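Local coordinates for protein Phl p 3 allergen (Phleum pratense, PDB 3FT1) that is a secreted grass pollen allergen recognised by IgE, related to the C-terminal domain of expansins, with no firmly established biochemical function, at residues S58-M70 with N77-I89. Numbering follows the deposited sequence.
Sequences SKPLVGPFNFRFM and NVFDEVIPTAFSI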
# COMPACT_ATOMS: atom_id res chain seq x y z
N SER A 58 -10.88 9.90 8.66
CA SER A 58 -11.31 10.85 9.68
C SER A 58 -11.01 10.31 11.07
O SER A 58 -11.10 11.03 12.07
CB SER A 58 -12.81 11.14 9.55
OG SER A 58 -13.57 10.00 9.87
N LYS A 59 -10.64 9.03 11.12
CA LYS A 59 -10.27 8.38 12.37
C LYS A 59 -8.94 7.67 12.22
O LYS A 59 -8.51 7.39 11.10
CB LYS A 59 -11.35 7.38 12.79
CG LYS A 59 -12.61 8.05 13.27
CD LYS A 59 -13.81 7.14 13.16
CE LYS A 59 -15.08 7.89 13.54
NZ LYS A 59 -16.29 7.19 13.04
N PRO A 60 -8.26 7.38 13.34
CA PRO A 60 -6.98 6.69 13.20
C PRO A 60 -7.13 5.38 12.43
O PRO A 60 -8.10 4.65 12.61
CB PRO A 60 -6.56 6.44 14.65
CG PRO A 60 -7.22 7.54 15.41
CD PRO A 60 -8.54 7.75 14.74
N LEU A 61 -6.16 5.11 11.57
CA LEU A 61 -6.16 3.90 10.78
C LEU A 61 -5.83 2.70 11.67
O LEU A 61 -5.03 2.80 12.60
CB LEU A 61 -5.16 4.02 9.63
CG LEU A 61 -5.47 5.15 8.63
CD1 LEU A 61 -4.26 5.46 7.78
CD2 LEU A 61 -6.65 4.77 7.76
N VAL A 62 -6.47 1.58 11.38
CA VAL A 62 -6.28 0.39 12.19
C VAL A 62 -5.51 -0.67 11.39
O VAL A 62 -6.00 -1.16 10.37
CB VAL A 62 -7.63 -0.18 12.66
CG1 VAL A 62 -7.44 -1.49 13.38
CG2 VAL A 62 -8.35 0.84 13.55
N GLY A 63 -4.31 -0.99 11.86
CA GLY A 63 -3.46 -1.98 11.22
C GLY A 63 -3.42 -3.28 11.99
O GLY A 63 -4.11 -3.43 13.00
N PRO A 64 -2.60 -4.24 11.53
CA PRO A 64 -1.71 -4.08 10.37
C PRO A 64 -2.48 -3.91 9.06
O PRO A 64 -3.61 -4.37 8.93
CB PRO A 64 -0.89 -5.37 10.36
CG PRO A 64 -1.67 -6.34 11.18
CD PRO A 64 -2.45 -5.55 12.18
N PHE A 65 -1.85 -3.27 8.09
CA PHE A 65 -2.56 -2.87 6.88
C PHE A 65 -2.35 -3.84 5.72
O PHE A 65 -1.24 -4.31 5.49
CB PHE A 65 -2.11 -1.46 6.48
CG PHE A 65 -2.30 -0.44 7.57
CD1 PHE A 65 -3.58 -0.07 7.95
CD2 PHE A 65 -1.22 0.13 8.21
CE1 PHE A 65 -3.76 0.86 8.96
CE2 PHE A 65 -1.40 1.06 9.22
CZ PHE A 65 -2.67 1.43 9.59
N ASN A 66 -3.43 -4.13 5.01
CA ASN A 66 -3.40 -4.96 3.81
C ASN A 66 -3.58 -4.09 2.57
O ASN A 66 -4.26 -3.07 2.63
CB ASN A 66 -4.53 -6.00 3.88
CG ASN A 66 -4.62 -6.65 5.24
OD1 ASN A 66 -3.76 -7.45 5.61
ND2 ASN A 66 -5.64 -6.28 6.00
N PHE A 67 -2.95 -4.49 1.47
CA PHE A 67 -2.99 -3.70 0.24
C PHE A 67 -3.35 -4.58 -0.95
O PHE A 67 -2.79 -5.66 -1.13
CB PHE A 67 -1.65 -3.01 -0.00
CG PHE A 67 -1.31 -1.98 1.04
CD1 PHE A 67 -1.72 -0.67 0.89
CD2 PHE A 67 -0.63 -2.33 2.19
CE1 PHE A 67 -1.45 0.29 1.86
CE2 PHE A 67 -0.35 -1.39 3.17
CZ PHE A 67 -0.75 -0.08 3.00
N ARG A 68 -4.31 -4.11 -1.75
CA ARG A 68 -4.67 -4.80 -2.98
C ARG A 68 -4.19 -3.97 -4.15
O ARG A 68 -4.49 -2.77 -4.24
CB ARG A 68 -6.18 -5.00 -3.09
CG ARG A 68 -6.60 -5.65 -4.40
CD ARG A 68 -8.00 -6.21 -4.32
NE ARG A 68 -9.01 -5.15 -4.30
CZ ARG A 68 -10.31 -5.37 -4.19
NH1 ARG A 68 -10.78 -6.61 -4.07
NH2 ARG A 68 -11.16 -4.35 -4.19
N PHE A 69 -3.43 -4.61 -5.03
CA PHE A 69 -2.92 -3.99 -6.25
C PHE A 69 -3.66 -4.52 -7.48
O PHE A 69 -3.93 -5.71 -7.58
CB PHE A 69 -1.44 -4.30 -6.44
CG PHE A 69 -0.55 -3.69 -5.38
CD1 PHE A 69 -0.12 -2.38 -5.49
CD2 PHE A 69 -0.14 -4.43 -4.29
CE1 PHE A 69 0.69 -1.82 -4.53
CE2 PHE A 69 0.68 -3.87 -3.32
CZ PHE A 69 1.09 -2.56 -3.45
N MET A 70 -3.94 -3.62 -8.42
CA MET A 70 -4.37 -4.00 -9.76
C MET A 70 -3.43 -3.34 -10.74
O MET A 70 -3.25 -2.12 -10.72
CB MET A 70 -5.80 -3.53 -10.02
CG MET A 70 -6.85 -4.37 -9.33
SD MET A 70 -6.96 -6.02 -10.06
CE MET A 70 -7.42 -5.61 -11.74
N ASN A 77 -2.82 -8.50 -7.07
CA ASN A 77 -2.04 -9.05 -5.97
C ASN A 77 -2.54 -8.44 -4.68
O ASN A 77 -2.84 -7.24 -4.62
CB ASN A 77 -0.54 -8.74 -6.14
CG ASN A 77 0.07 -9.47 -7.31
OD1 ASN A 77 -0.04 -9.03 -8.45
ND2 ASN A 77 0.73 -10.60 -7.03
N VAL A 78 -2.66 -9.27 -3.65
CA VAL A 78 -2.93 -8.75 -2.31
C VAL A 78 -1.73 -9.04 -1.41
O VAL A 78 -1.24 -10.17 -1.37
CB VAL A 78 -4.21 -9.35 -1.71
CG1 VAL A 78 -4.38 -8.89 -0.27
CG2 VAL A 78 -5.43 -8.93 -2.53
N PHE A 79 -1.24 -8.00 -0.75
CA PHE A 79 -0.16 -8.16 0.21
C PHE A 79 -0.74 -7.91 1.60
O PHE A 79 -1.24 -6.83 1.88
CB PHE A 79 0.97 -7.17 -0.09
CG PHE A 79 1.71 -7.50 -1.35
CD1 PHE A 79 2.84 -8.31 -1.32
CD2 PHE A 79 1.27 -7.03 -2.58
CE1 PHE A 79 3.52 -8.63 -2.48
CE2 PHE A 79 1.95 -7.35 -3.74
CZ PHE A 79 3.06 -8.15 -3.69
N ASP A 80 -0.69 -8.94 2.44
CA ASP A 80 -1.40 -8.91 3.72
C ASP A 80 -0.51 -8.49 4.89
O ASP A 80 0.64 -8.90 4.98
CB ASP A 80 -2.06 -10.26 3.99
CG ASP A 80 -3.18 -10.58 3.00
OD1 ASP A 80 -4.27 -10.00 3.14
OD2 ASP A 80 -2.95 -11.40 2.09
N GLU A 81 -1.08 -7.67 5.77
CA GLU A 81 -0.41 -7.22 6.99
C GLU A 81 1.02 -6.78 6.72
O GLU A 81 1.97 -7.24 7.34
CB GLU A 81 -0.49 -8.30 8.07
CG GLU A 81 -1.92 -8.82 8.28
CD GLU A 81 -2.13 -9.50 9.62
OE1 GLU A 81 -1.13 -9.85 10.28
OE2 GLU A 81 -3.30 -9.68 10.01
N VAL A 82 1.15 -5.85 5.78
CA VAL A 82 2.45 -5.37 5.31
C VAL A 82 3.04 -4.28 6.19
O VAL A 82 4.26 -4.21 6.35
CB VAL A 82 2.35 -4.84 3.88
CG1 VAL A 82 3.71 -4.32 3.42
CG2 VAL A 82 1.86 -5.92 2.96
N ILE A 83 2.18 -3.42 6.72
CA ILE A 83 2.60 -2.29 7.55
C ILE A 83 1.87 -2.33 8.88
O ILE A 83 0.64 -2.49 8.92
CB ILE A 83 2.32 -0.95 6.83
CG1 ILE A 83 3.02 -0.93 5.46
CG2 ILE A 83 2.72 0.23 7.71
CD1 ILE A 83 2.79 0.33 4.68
N PRO A 84 2.61 -2.19 9.99
CA PRO A 84 1.97 -2.29 11.30
C PRO A 84 1.25 -1.00 11.61
O PRO A 84 1.54 0.01 10.98
CB PRO A 84 3.14 -2.44 12.25
CG PRO A 84 4.26 -1.70 11.57
CD PRO A 84 4.05 -1.89 10.09
N THR A 85 0.32 -1.04 12.55
CA THR A 85 -0.34 0.18 12.98
C THR A 85 0.69 1.23 13.39
O THR A 85 0.60 2.39 12.98
CB THR A 85 -1.27 -0.10 14.15
OG1 THR A 85 -2.21 -1.09 13.74
CG2 THR A 85 -2.00 1.16 14.57
N ALA A 86 1.66 0.82 14.20
CA ALA A 86 2.68 1.73 14.69
C ALA A 86 3.84 1.80 13.70
O ALA A 86 4.98 1.46 14.02
CB ALA A 86 3.17 1.30 16.06
N PHE A 87 3.52 2.23 12.48
CA PHE A 87 4.53 2.38 11.44
C PHE A 87 5.43 3.58 11.71
O PHE A 87 5.12 4.44 12.53
CB PHE A 87 3.85 2.55 10.08
CG PHE A 87 2.85 3.67 10.04
CD1 PHE A 87 3.28 4.98 9.86
CD2 PHE A 87 1.49 3.42 10.19
CE1 PHE A 87 2.36 6.02 9.82
CE2 PHE A 87 0.57 4.45 10.15
CZ PHE A 87 1.01 5.76 9.96
N SER A 88 6.54 3.65 10.98
CA SER A 88 7.57 4.64 11.27
C SER A 88 7.96 5.43 10.03
O SER A 88 8.15 4.86 8.95
CB SER A 88 8.77 3.96 11.92
OG SER A 88 9.71 4.91 12.37
N ILE A 89 8.03 6.75 10.17
CA ILE A 89 8.36 7.65 9.07
C ILE A 89 9.73 7.31 8.53
O ILE A 89 10.70 7.24 9.28
CB ILE A 89 8.39 9.12 9.55
CG1 ILE A 89 7.05 9.54 10.16
CG2 ILE A 89 8.79 10.04 8.40
CD1 ILE A 89 5.86 9.25 9.28
O HOH W 1 -4.86 -7.01 8.99
O HOH W 2 -5.14 -9.86 5.90
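With CG of F69 and of F79 each anti to its own carbonyl carbon, beside the backbone N, both rings stand on one face of the sheet and meet rim to rim, planes at 81°, CE2 of F69 3.3 Å from CD2 of F79. The same choice in N66 (chi1 -44°) swings its amide end toward the corner at E81, where the second strand breaks. There N66 OD1 takes the N-H of E81 at 2.7 Å, the donor tilted 29° from the amide plane. One water bonds to D80 OD1 and, weakly, to N66 OD1; a second links N66 ND2 with P64 O and E81 OE2. Before the corner, F67 and F79 exchange two backbone bonds, as do F69 and N77; after it, F65 N reaches I83 O and V82 N returns to F65 O at 2.9 Å. The P64 ring, behind a cis peptide bond, lies alongside the E81 chain, P64 CG 3.6 Å from E81 CD. I83 CD1 touches the F67 ring at CE2, 3.9 Å away, while CE2 of F65 touches CD2 of F87. On the other face, V78 CG2 packs against the aliphatic part of R68, whose guanidinium pairs with E34. F65 and F67 also rest on L35, and F79 on V4, so these aromatic residues line the interior of the beta sandwich. Strands 65-71 and 76-83 form an antiparallel beta-hairpin within the immunoglobulin-like fold of the expansin C-terminal domain.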